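Local coordinates for nuclear inclusion protein A (Tobacco vein mottling virus, PDB 3MMG) that probably acts as a 3C-type cysteine peptidase of a plant potyvirus, cleaving peptide bonds in the viral polyprotein, at residues L72-V77 and I83-A88; G38-A43 and T189-A194; G62-A67 and D90-P95; T137-H142 and I166-H171. The protein carries 3 engineered substitutions. All coordinates share one frame; numbering follows the deposited sequence.

Interaction 1 of 4, residues L72-V77 and I83-A88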
# COMPACT_ATOMS: atom_id res chain seq x y z
N LEU A 72 -0.18 6.14 17.73
CA LEU A 72 0.25 6.88 16.55
C LEU A 72 -0.86 7.71 15.94
O LEU A 72 -2.00 7.28 15.94
CB LEU A 72 0.79 5.92 15.50
CG LEU A 72 1.92 4.96 15.90
CD1 LEU A 72 2.08 3.84 14.87
CD2 LEU A 72 3.23 5.70 16.07
N GLN A 73 -0.53 8.90 15.46
CA GLN A 73 -1.46 9.73 14.68
C GLN A 73 -1.67 9.07 13.33
O GLN A 73 -0.70 8.66 12.68
CB GLN A 73 -0.90 11.13 14.46
CG GLN A 73 -0.79 11.96 15.73
CD GLN A 73 -0.66 13.42 15.45
OE1 GLN A 73 0.34 13.88 14.91
NE2 GLN A 73 -1.69 14.19 15.82
N MET A 74 -2.93 8.99 12.92
CA MET A 74 -3.24 8.38 11.62
C MET A 74 -4.25 9.23 10.86
O MET A 74 -4.97 10.04 11.45
CB MET A 74 -3.76 6.96 11.82
CG MET A 74 -2.70 5.99 12.40
SD MET A 74 -3.29 4.32 12.50
CE MET A 74 -1.95 3.63 13.49
N LYS A 75 -4.27 9.08 9.53
CA LYS A 75 -5.20 9.79 8.66
C LYS A 75 -5.72 8.79 7.63
O LYS A 75 -4.99 8.43 6.70
CB LYS A 75 -4.50 10.96 7.96
CG LYS A 75 -5.43 11.93 7.25
CD LYS A 75 -4.66 13.03 6.53
CE LYS A 75 -4.12 14.08 7.50
NZ LYS A 75 -3.47 15.23 6.74
N PRO A 76 -6.95 8.28 7.83
CA PRO A 76 -7.50 7.37 6.82
C PRO A 76 -7.89 8.11 5.54
O PRO A 76 -8.28 9.28 5.58
CB PRO A 76 -8.75 6.80 7.50
CG PRO A 76 -9.21 7.93 8.41
CD PRO A 76 -7.89 8.48 8.96
N VAL A 77 -7.76 7.44 4.40
CA VAL A 77 -8.38 7.94 3.18
C VAL A 77 -9.78 7.32 3.25
O VAL A 77 -9.95 6.17 2.92
CB VAL A 77 -7.66 7.43 1.90
CG1 VAL A 77 -8.33 8.02 0.65
CG2 VAL A 77 -6.15 7.78 1.91
N ILE A 83 -4.42 4.04 4.53
CA ILE A 83 -4.25 4.84 5.74
C ILE A 83 -2.85 5.44 5.73
O ILE A 83 -1.94 4.86 5.15
CB ILE A 83 -4.51 4.01 7.02
CG1 ILE A 83 -4.58 4.94 8.25
CG2 ILE A 83 -3.45 2.91 7.21
CD1 ILE A 83 -5.50 4.42 9.30
N VAL A 84 -2.71 6.62 6.31
CA VAL A 84 -1.42 7.27 6.45
C VAL A 84 -1.12 7.31 7.95
O VAL A 84 -1.97 7.67 8.74
CB VAL A 84 -1.37 8.70 5.84
CG1 VAL A 84 0.03 9.24 5.89
CG2 VAL A 84 -1.85 8.70 4.35
N ILE A 85 0.09 6.91 8.32
CA ILE A 85 0.51 6.86 9.73
C ILE A 85 1.65 7.84 9.89
O ILE A 85 2.61 7.80 9.12
CB ILE A 85 1.00 5.43 10.12
CG1 ILE A 85 -0.01 4.34 9.71
CG2 ILE A 85 1.31 5.34 11.60
CD1 ILE A 85 0.64 3.02 9.49
N LYS A 86 1.58 8.71 10.90
CA LYS A 86 2.65 9.66 11.13
C LYS A 86 3.64 9.08 12.15
O LYS A 86 3.24 8.63 13.21
CB LYS A 86 2.12 11.01 11.62
CG LYS A 86 3.17 12.12 11.55
CD LYS A 86 2.65 13.45 12.06
CE LYS A 86 3.73 14.54 11.92
NZ LYS A 86 3.12 15.91 11.82
N MET A 87 4.92 9.11 11.82
CA MET A 87 5.92 8.58 12.73
C MET A 87 6.40 9.65 13.71
O MET A 87 6.35 10.87 13.42
CB MET A 87 7.09 8.03 11.92
CG MET A 87 6.73 6.82 11.03
SD MET A 87 6.38 5.36 12.03
CE MET A 87 4.61 5.24 11.88
N ALA A 88 6.90 9.19 14.85
CA ALA A 88 7.57 10.07 15.82
C ALA A 88 8.82 10.80 15.28
O ALA A 88 9.45 10.36 14.31
CB ALA A 88 7.95 9.21 17.04
O HOH W 1 2.32 9.77 15.50
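M74 and I85 face each other as a non-hydrogen-bonded antiparallel pair, and their side chains run next to each other on the buried face of the sheet. With its chi1 at -51°, I85 sets CG2 anti to the backbone N. This methyl receives L72 CD1 at 3.7 Å and M74 CG at 4.1 Å. L72 reaches on to M87, and the thioether of M74 passes across I83, SD lying 3.9 Å from CD1 of that isoleucine. Branched aliphatics and flexible methionines suit this face, because they fill a buried, irregular apolar layer without needing polar partners; F48 covers M74, and L55 lies against L72. The backbones are gripped by K75 and V84, which bond both ways, K75 N giving to V84 O at 2.8 Å. K86 N meets Q73 O at 2.9 Å.

The looser, more solvent-accessible part is the Q73/K86 end. These two lie alongside one another, touching through CB to CB at 4.1 Å and Q73 OE1 to K86 CD at 3.7 Å, and a water that accepts from Q73 N and donates to K86 O closes the ladder at 2.7 Å from that oxygen. Lysine suits its two places: K75 sends its ammonium to the carbonyls of Y190, A193 and D195, while both K75 and K86 make cation-pi contacts with W197. This is the hairpin of strands 74-76 and 83-86 at one border of the sheet of the N-terminal chymotrypsin-like domain.

Interaction 2 of 4, residues G38-A43 and T189-A194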
# COMPACT_ATOMS: atom_id res chain seq x y z
N GLY A 38 8.55 11.04 3.56
CA GLY A 38 8.82 11.91 4.70
C GLY A 38 8.65 11.14 6.00
O GLY A 38 9.14 10.03 6.12
N PRO A 39 7.95 11.73 6.99
CA PRO A 39 7.72 11.08 8.27
C PRO A 39 6.50 10.13 8.26
O PRO A 39 6.06 9.67 9.33
CB PRO A 39 7.43 12.27 9.18
CG PRO A 39 6.66 13.19 8.28
CD PRO A 39 7.36 13.08 6.95
N TYR A 40 5.97 9.86 7.07
CA TYR A 40 4.73 9.11 6.93
C TYR A 40 4.97 7.71 6.37
O TYR A 40 5.86 7.50 5.55
CB TYR A 40 3.76 9.84 5.98
CG TYR A 40 3.57 11.29 6.34
CD1 TYR A 40 4.04 12.30 5.50
CD2 TYR A 40 2.91 11.64 7.52
CE1 TYR A 40 3.90 13.66 5.86
CE2 TYR A 40 2.75 12.99 7.88
CZ TYR A 40 3.24 13.98 7.04
OH TYR A 40 3.08 15.32 7.39
N ILE A 41 4.14 6.79 6.84
CA ILE A 41 4.03 5.44 6.27
C ILE A 41 2.63 5.28 5.69
O ILE A 41 1.65 5.51 6.39
CB ILE A 41 4.22 4.34 7.37
CG1 ILE A 41 5.54 4.56 8.13
CG2 ILE A 41 4.17 2.92 6.76
CD1 ILE A 41 6.76 4.48 7.28
N ILE A 42 2.57 4.90 4.42
CA ILE A 42 1.29 4.72 3.72
C ILE A 42 1.07 3.21 3.71
O ILE A 42 1.97 2.44 3.32
CB ILE A 42 1.40 5.24 2.28
CG1 ILE A 42 1.61 6.78 2.24
CG2 ILE A 42 0.19 4.79 1.46
CD1 ILE A 42 2.38 7.25 1.00
N ALA A 43 -0.10 2.78 4.17
CA ALA A 43 -0.37 1.35 4.27
C ALA A 43 -1.83 1.06 3.98
O ALA A 43 -2.62 1.98 3.80
CB ALA A 43 0.01 0.85 5.68
N THR A 189 -3.28 16.69 -0.30
CA THR A 189 -4.43 16.53 0.59
C THR A 189 -4.16 15.76 1.87
O THR A 189 -4.68 16.11 2.93
CB THR A 189 -5.61 15.86 -0.15
OG1 THR A 189 -5.86 16.56 -1.38
CG2 THR A 189 -6.89 15.86 0.69
N TYR A 190 -3.36 14.70 1.78
CA TYR A 190 -3.19 13.79 2.91
C TYR A 190 -1.82 13.91 3.59
O TYR A 190 -1.70 13.71 4.80
CB TYR A 190 -3.48 12.34 2.51
CG TYR A 190 -4.94 12.10 2.23
CD1 TYR A 190 -5.48 12.36 0.96
CD2 TYR A 190 -5.79 11.65 3.24
CE1 TYR A 190 -6.84 12.16 0.71
CE2 TYR A 190 -7.13 11.46 3.00
CZ TYR A 190 -7.66 11.71 1.74
OH TYR A 190 -9.01 11.50 1.53
N LEU A 191 -0.79 14.26 2.83
CA LEU A 191 0.55 14.32 3.41
C LEU A 191 0.96 15.74 3.78
O LEU A 191 1.44 15.98 4.89
CB LEU A 191 1.60 13.65 2.50
CG LEU A 191 1.22 12.25 1.97
CD1 LEU A 191 2.35 11.60 1.19
CD2 LEU A 191 0.79 11.36 3.12
N ASP A 192 0.77 16.68 2.87
CA ASP A 192 1.23 18.06 3.07
C ASP A 192 0.33 18.77 4.07
O ASP A 192 0.77 19.69 4.78
CB ASP A 192 1.27 18.84 1.75
CG ASP A 192 2.38 18.37 0.80
OD1 ASP A 192 3.29 17.64 1.24
OD2 ASP A 192 2.36 18.75 -0.39
N ALA A 193 -0.93 18.33 4.15
CA ALA A 193 -1.95 18.98 4.97
C ALA A 193 -1.73 18.78 6.47
O ALA A 193 -1.65 17.65 6.96
CB ALA A 193 -3.33 18.51 4.56
N ALA A 194 -1.67 19.90 7.20
CA ALA A 194 -1.38 19.90 8.64
C ALA A 194 -2.56 19.42 9.49
O ALA A 194 -2.37 18.92 10.61
CB ALA A 194 -0.92 21.30 9.10
O HOH W 2 0.56 16.30 7.66
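Helix 186-192 lies against strand 40-43 of the N-terminal beta sheet, and the meeting point is Y40 with L191. Their side chains run antiparallel alongside one another: CE1 of the Y40 ring comes within 4.1 Å of L191 CB, and CD1 of the same ring is as near to L191 CD2. Y40 chi1 of -50° puts the ring beside its own backbone N and swings it out from the strand toward the helix. P39 CG sits 3.6 Å above the plane of the Y40 ring, over its centre, and the indole of W197 packs nearly parallel to the phenol, so a flat, wide residue serves well here.

The helix follows strand 177-181 of the second barrel, and this contact therefore ties the chain leaving that barrel back to the first one. A wider, pi-type turn covers 189-192. Water handles the polar groups there: one molecule accepts from Y40 OH at 2.7 Å and donates to both L191 O and A193 O. Tyrosine supplies at once an apolar ring for leucine and a hydroxyl for that water.

Deeper in, the contact between the segments is aliphatic. I42 CD1 touches L191 CD1 at 4.4 Å; aromatic F186 adds to this by packing against both residues, and V84 packs against L191.

Interaction 3 of 4, residues G62-A67 and D90-P95. Engineered in segment 62-67: A65 (natural residue Lys), A67 (natural residue Lys).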
# COMPACT_ATOMS: atom_id res chain seq x y z
N GLY A 62 16.86 1.41 8.25
CA GLY A 62 16.83 0.92 9.63
C GLY A 62 15.56 0.15 9.92
O GLY A 62 14.65 0.09 9.08
N GLU A 63 15.50 -0.43 11.11
CA GLU A 63 14.35 -1.20 11.55
C GLU A 63 13.82 -0.59 12.85
O GLU A 63 14.57 -0.43 13.81
CB GLU A 63 14.73 -2.66 11.76
CG GLU A 63 13.56 -3.55 12.19
CD GLU A 63 13.95 -5.01 12.22
OE1 GLU A 63 14.57 -5.49 11.24
OE2 GLU A 63 13.66 -5.67 13.24
N PHE A 64 12.53 -0.28 12.86
CA PHE A 64 11.97 0.58 13.90
C PHE A 64 10.79 -0.09 14.56
O PHE A 64 9.74 -0.30 13.95
CB PHE A 64 11.61 1.94 13.29
CG PHE A 64 12.76 2.58 12.56
CD1 PHE A 64 12.80 2.61 11.16
CD2 PHE A 64 13.86 3.05 13.26
CE1 PHE A 64 13.91 3.16 10.48
CE2 PHE A 64 14.96 3.60 12.59
CZ PHE A 64 14.98 3.65 11.21
N ALA A 65 11.00 -0.46 15.82
CA ALA A 65 10.00 -1.17 16.59
C ALA A 65 9.19 -0.17 17.38
O ALA A 65 9.46 0.06 18.56
CB ALA A 65 10.67 -2.22 17.50
N VAL A 66 8.19 0.42 16.74
CA VAL A 66 7.44 1.54 17.35
C VAL A 66 6.52 1.07 18.49
O VAL A 66 6.04 1.87 19.30
CB VAL A 66 6.69 2.40 16.28
CG1 VAL A 66 7.68 2.97 15.26
CG2 VAL A 66 5.62 1.62 15.57
N ALA A 67 6.31 -0.24 18.56
CA ALA A 67 5.46 -0.90 19.55
C ALA A 67 3.98 -0.59 19.33
O ALA A 67 3.52 -0.56 18.19
CB ALA A 67 5.91 -0.59 20.98
N ASP A 90 11.82 10.85 16.29
CA ASP A 90 13.03 10.00 16.31
C ASP A 90 13.07 8.91 15.22
O ASP A 90 14.04 8.13 15.10
CB ASP A 90 13.24 9.40 17.70
CG ASP A 90 13.75 10.44 18.69
OD1 ASP A 90 14.90 10.90 18.53
OD2 ASP A 90 12.99 10.78 19.60
N PHE A 91 12.01 8.83 14.42
CA PHE A 91 12.00 7.92 13.28
C PHE A 91 12.60 8.71 12.13
O PHE A 91 12.07 9.77 11.79
CB PHE A 91 10.55 7.54 12.97
CG PHE A 91 10.40 6.51 11.88
CD1 PHE A 91 10.01 5.21 12.20
CD2 PHE A 91 10.64 6.85 10.55
CE1 PHE A 91 9.85 4.25 11.18
CE2 PHE A 91 10.51 5.89 9.52
CZ PHE A 91 10.11 4.60 9.85
N PRO A 92 13.71 8.23 11.52
CA PRO A 92 14.37 8.97 10.46
C PRO A 92 13.49 8.98 9.19
O PRO A 92 13.08 7.92 8.73
CB PRO A 92 15.67 8.18 10.23
CG PRO A 92 15.38 6.82 10.66
CD PRO A 92 14.38 6.94 11.80
N PRO A 93 13.15 10.17 8.67
CA PRO A 93 12.21 10.20 7.55
C PRO A 93 12.74 9.73 6.20
O PRO A 93 13.95 9.69 5.97
CB PRO A 93 11.84 11.68 7.44
CG PRO A 93 12.98 12.40 8.02
CD PRO A 93 13.53 11.52 9.12
N PHE A 94 11.80 9.37 5.33
CA PHE A 94 12.05 9.05 3.92
C PHE A 94 12.11 10.35 3.10
O PHE A 94 11.67 11.40 3.58
CB PHE A 94 10.87 8.22 3.41
CG PHE A 94 10.80 6.84 3.97
CD1 PHE A 94 10.16 6.61 5.20
CD2 PHE A 94 11.36 5.76 3.28
CE1 PHE A 94 10.05 5.30 5.72
CE2 PHE A 94 11.29 4.45 3.81
CZ PHE A 94 10.65 4.22 5.02
N PRO A 95 12.63 10.28 1.86
CA PRO A 95 12.49 11.40 0.93
C PRO A 95 11.03 11.65 0.57
O PRO A 95 10.15 10.89 1.00
CB PRO A 95 13.30 10.96 -0.29
CG PRO A 95 13.39 9.51 -0.19
CD PRO A 95 13.37 9.16 1.25
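F64 turns an edge toward the face of F91 in an unusually inclined edge-to-face pair: the ring centroids are 4.5 Å apart, but the planes meet at 50°, well short of a perpendicular T. Above the F91 face, offset toward its rim, lies F64 CE1, and the nearest approach of the rings is F64 CD1 to F91 CE1 at 3.4 Å. F91 gets there because its chi1 of -175° extends CG away from the backbone N, bringing the side chain in roughly square to that of F64. P92 lies on the same side of the F64 ring, F91 near its CB, CG and CD1 end and the proline near CZ and CE2. The separation of F64 CZ from P92 CG, 3.2 Å, is short and may partly reflect model error. V66 adds a lighter touch at the rim of F91, where CG1 is 4.5 Å from CD1.

Strand 62-68 borders the N-terminal sheet, and at its far end V66 and the engineered A67 form a classic beta bulge opposite L55. Segment 90-95 is irregular, as its three prolines would lead one to expect; its polar anchoring comes from H61, whose NE2 is hydrogen-bonded to P92 O, and from G38, backbone-bonded to F94. Between the two segments themselves the contact is apolar and aromatic, without a hydrogen bond, and probably rests on dispersion and shape fit.

Interaction 4 of 4, residues T137-H142 and I166-H171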
# COMPACT_ATOMS: atom_id res chain seq x y z
N THR A 137 -16.32 1.58 -6.42
CA THR A 137 -15.28 1.35 -5.44
C THR A 137 -13.99 2.05 -5.84
O THR A 137 -13.88 2.64 -6.92
CB THR A 137 -14.95 -0.17 -5.25
OG1 THR A 137 -14.17 -0.63 -6.37
CG2 THR A 137 -16.21 -1.04 -5.10
N SER A 138 -13.01 1.97 -4.93
CA SER A 138 -11.65 2.41 -5.24
C SER A 138 -10.76 1.25 -5.66
O SER A 138 -9.53 1.37 -5.72
CB SER A 138 -11.07 3.15 -4.03
OG SER A 138 -11.70 4.43 -3.89
N PHE A 139 -11.37 0.10 -5.96
CA PHE A 139 -10.60 -1.08 -6.33
C PHE A 139 -10.45 -1.21 -7.84
O PHE A 139 -11.39 -0.94 -8.59
CB PHE A 139 -11.25 -2.38 -5.81
CG PHE A 139 -11.24 -2.53 -4.32
CD1 PHE A 139 -10.03 -2.74 -3.62
CD2 PHE A 139 -12.43 -2.48 -3.59
CE1 PHE A 139 -10.02 -2.89 -2.20
CE2 PHE A 139 -12.43 -2.62 -2.18
CZ PHE A 139 -11.21 -2.82 -1.49
N TRP A 140 -9.27 -1.64 -8.27
CA TRP A 140 -9.03 -2.01 -9.67
C TRP A 140 -8.49 -3.42 -9.73
O TRP A 140 -7.58 -3.79 -8.97
CB TRP A 140 -7.97 -1.10 -10.28
CG TRP A 140 -8.40 0.32 -10.48
CD1 TRP A 140 -8.63 1.27 -9.51
CD2 TRP A 140 -8.59 0.97 -11.74
NE1 TRP A 140 -8.97 2.46 -10.10
CE2 TRP A 140 -8.96 2.31 -11.46
CE3 TRP A 140 -8.50 0.55 -13.09
CZ2 TRP A 140 -9.23 3.25 -12.48
CZ3 TRP A 140 -8.77 1.47 -14.10
CH2 TRP A 140 -9.11 2.83 -13.78
N GLN A 141 -9.01 -4.20 -10.66
CA GLN A 141 -8.52 -5.56 -10.84
C GLN A 141 -7.14 -5.57 -11.53
O GLN A 141 -6.85 -4.74 -12.41
CB GLN A 141 -9.52 -6.39 -11.66
CG GLN A 141 -9.20 -7.89 -11.67
CD GLN A 141 -10.27 -8.73 -12.34
OE1 GLN A 141 -11.27 -8.20 -12.81
NE2 GLN A 141 -10.07 -10.04 -12.37
N HIS A 142 -6.29 -6.52 -11.12
CA HIS A 142 -5.04 -6.78 -11.82
C HIS A 142 -4.81 -8.29 -11.83
O HIS A 142 -5.48 -9.05 -11.10
CB HIS A 142 -3.85 -6.00 -11.18
CG HIS A 142 -3.42 -6.51 -9.83
ND1 HIS A 142 -2.57 -7.59 -9.69
CD2 HIS A 142 -3.68 -6.07 -8.58
CE1 HIS A 142 -2.35 -7.81 -8.41
NE2 HIS A 142 -3.02 -6.91 -7.71
N ILE A 166 -2.05 0.48 -4.14
CA ILE A 166 -1.35 -0.57 -3.40
C ILE A 166 -2.18 -1.84 -3.37
O ILE A 166 -3.42 -1.79 -3.38
CB ILE A 166 -0.98 -0.14 -1.96
CG1 ILE A 166 -2.20 0.39 -1.20
CG2 ILE A 166 0.16 0.89 -2.02
CD1 ILE A 166 -1.97 0.57 0.32
N HIS A 167 -1.50 -2.99 -3.36
CA HIS A 167 -2.25 -4.25 -3.44
C HIS A 167 -3.18 -4.43 -2.22
O HIS A 167 -2.81 -4.01 -1.13
CB HIS A 167 -1.32 -5.45 -3.61
CG HIS A 167 -2.06 -6.74 -3.66
ND1 HIS A 167 -2.97 -7.03 -4.67
CD2 HIS A 167 -2.04 -7.83 -2.85
CE1 HIS A 167 -3.48 -8.23 -4.46
NE2 HIS A 167 -2.94 -8.73 -3.36
N SER A 168 -4.36 -5.04 -2.39
CA SER A 168 -5.32 -5.12 -1.29
C SER A 168 -6.04 -6.47 -1.12
O SER A 168 -5.96 -7.06 -0.06
CB SER A 168 -6.35 -3.99 -1.39
OG SER A 168 -7.33 -4.09 -0.36
N LEU A 169 -6.72 -6.92 -2.18
CA LEU A 169 -7.71 -8.01 -2.09
C LEU A 169 -7.38 -9.12 -3.03
O LEU A 169 -6.75 -8.91 -4.07
CB LEU A 169 -9.10 -7.54 -2.53
CG LEU A 169 -9.91 -6.45 -1.88
CD1 LEU A 169 -11.17 -6.26 -2.70
CD2 LEU A 169 -10.23 -6.86 -0.43
N THR A 170 -7.91 -10.30 -2.69
CA THR A 170 -8.02 -11.40 -3.62
C THR A 170 -9.40 -12.04 -3.43
O THR A 170 -10.00 -11.99 -2.35
CB THR A 170 -6.87 -12.42 -3.45
OG1 THR A 170 -6.90 -13.37 -4.52
CG2 THR A 170 -6.96 -13.15 -2.11
N HIS A 171 -9.91 -12.62 -4.50
CA HIS A 171 -11.16 -13.35 -4.43
C HIS A 171 -10.93 -14.62 -3.62
O HIS A 171 -9.86 -15.22 -3.68
CB HIS A 171 -11.61 -13.68 -5.84
CG HIS A 171 -13.00 -14.22 -5.93
ND1 HIS A 171 -13.30 -15.54 -5.68
CD2 HIS A 171 -14.17 -13.61 -6.24
CE1 HIS A 171 -14.60 -15.73 -5.83
NE2 HIS A 171 -15.15 -14.58 -6.18
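F139 has L169 lying over its ring: CD1 of the leucine sits 3.6 Å from the ring centroid and only 12° off the normal, a nearly centred CH-pi contact, with L169 CG resting on F139 CE1 at the same distance. S168 instead comes to the ring edge, where OG is 3.5 Å from F139 CE1; that hydroxyl is hydrogen-bonded to D81. Two consecutive residues can both turn toward F139 because S168 and L169 form a classic beta bulge opposite Y178.

Farther along, the imidazoles of H142 and H167 meet rim to rim with planes at 69°. H142 NE2 and H167 ND1 share a straight hydrogen bond of 3.0 Å, H167 ND1 lying in the plane of the H142 ring. A chi1 of 71° tucks that ring between the N and carbonyl carbon of its own residue, where ND1 also bonds I144 N. The strands, both of the second barrel, cross at 75°.

Residues 169-171 extend the sheet with a strand of the bound peptide. Histidine, with two ring nitrogens, can take one partner at ND1 and another at NE2: H142 probably helps fix the rotation of H167, whose NE2 is hydrogen-bonded to a polar side chain of the peptide, consistent with the preference for P1 glutamine known in this family.

Overall arrangement
Interactions 1, 2 and 3 all draw on the N-terminal sheet, whereas interaction 4 lies in the second barrel beside the bound peptide. Interactions 1 and 2, with centres about 7 Å apart, share neighbouring strands: M87 N to P39 O and I83 N to A43 O are both 2.8 Å, probable hydrogen bonds. Interaction 3 joins them from the outer edge, through V66 packing on M87 and L72 and through G38 O to F94 N at 2.8 Å. Interaction 2 meets interaction 4 where A43 touches I166, although their centres are about 22 Å apart. Interaction 3 has its centre farthest, about 28 Å, from that of interaction 4.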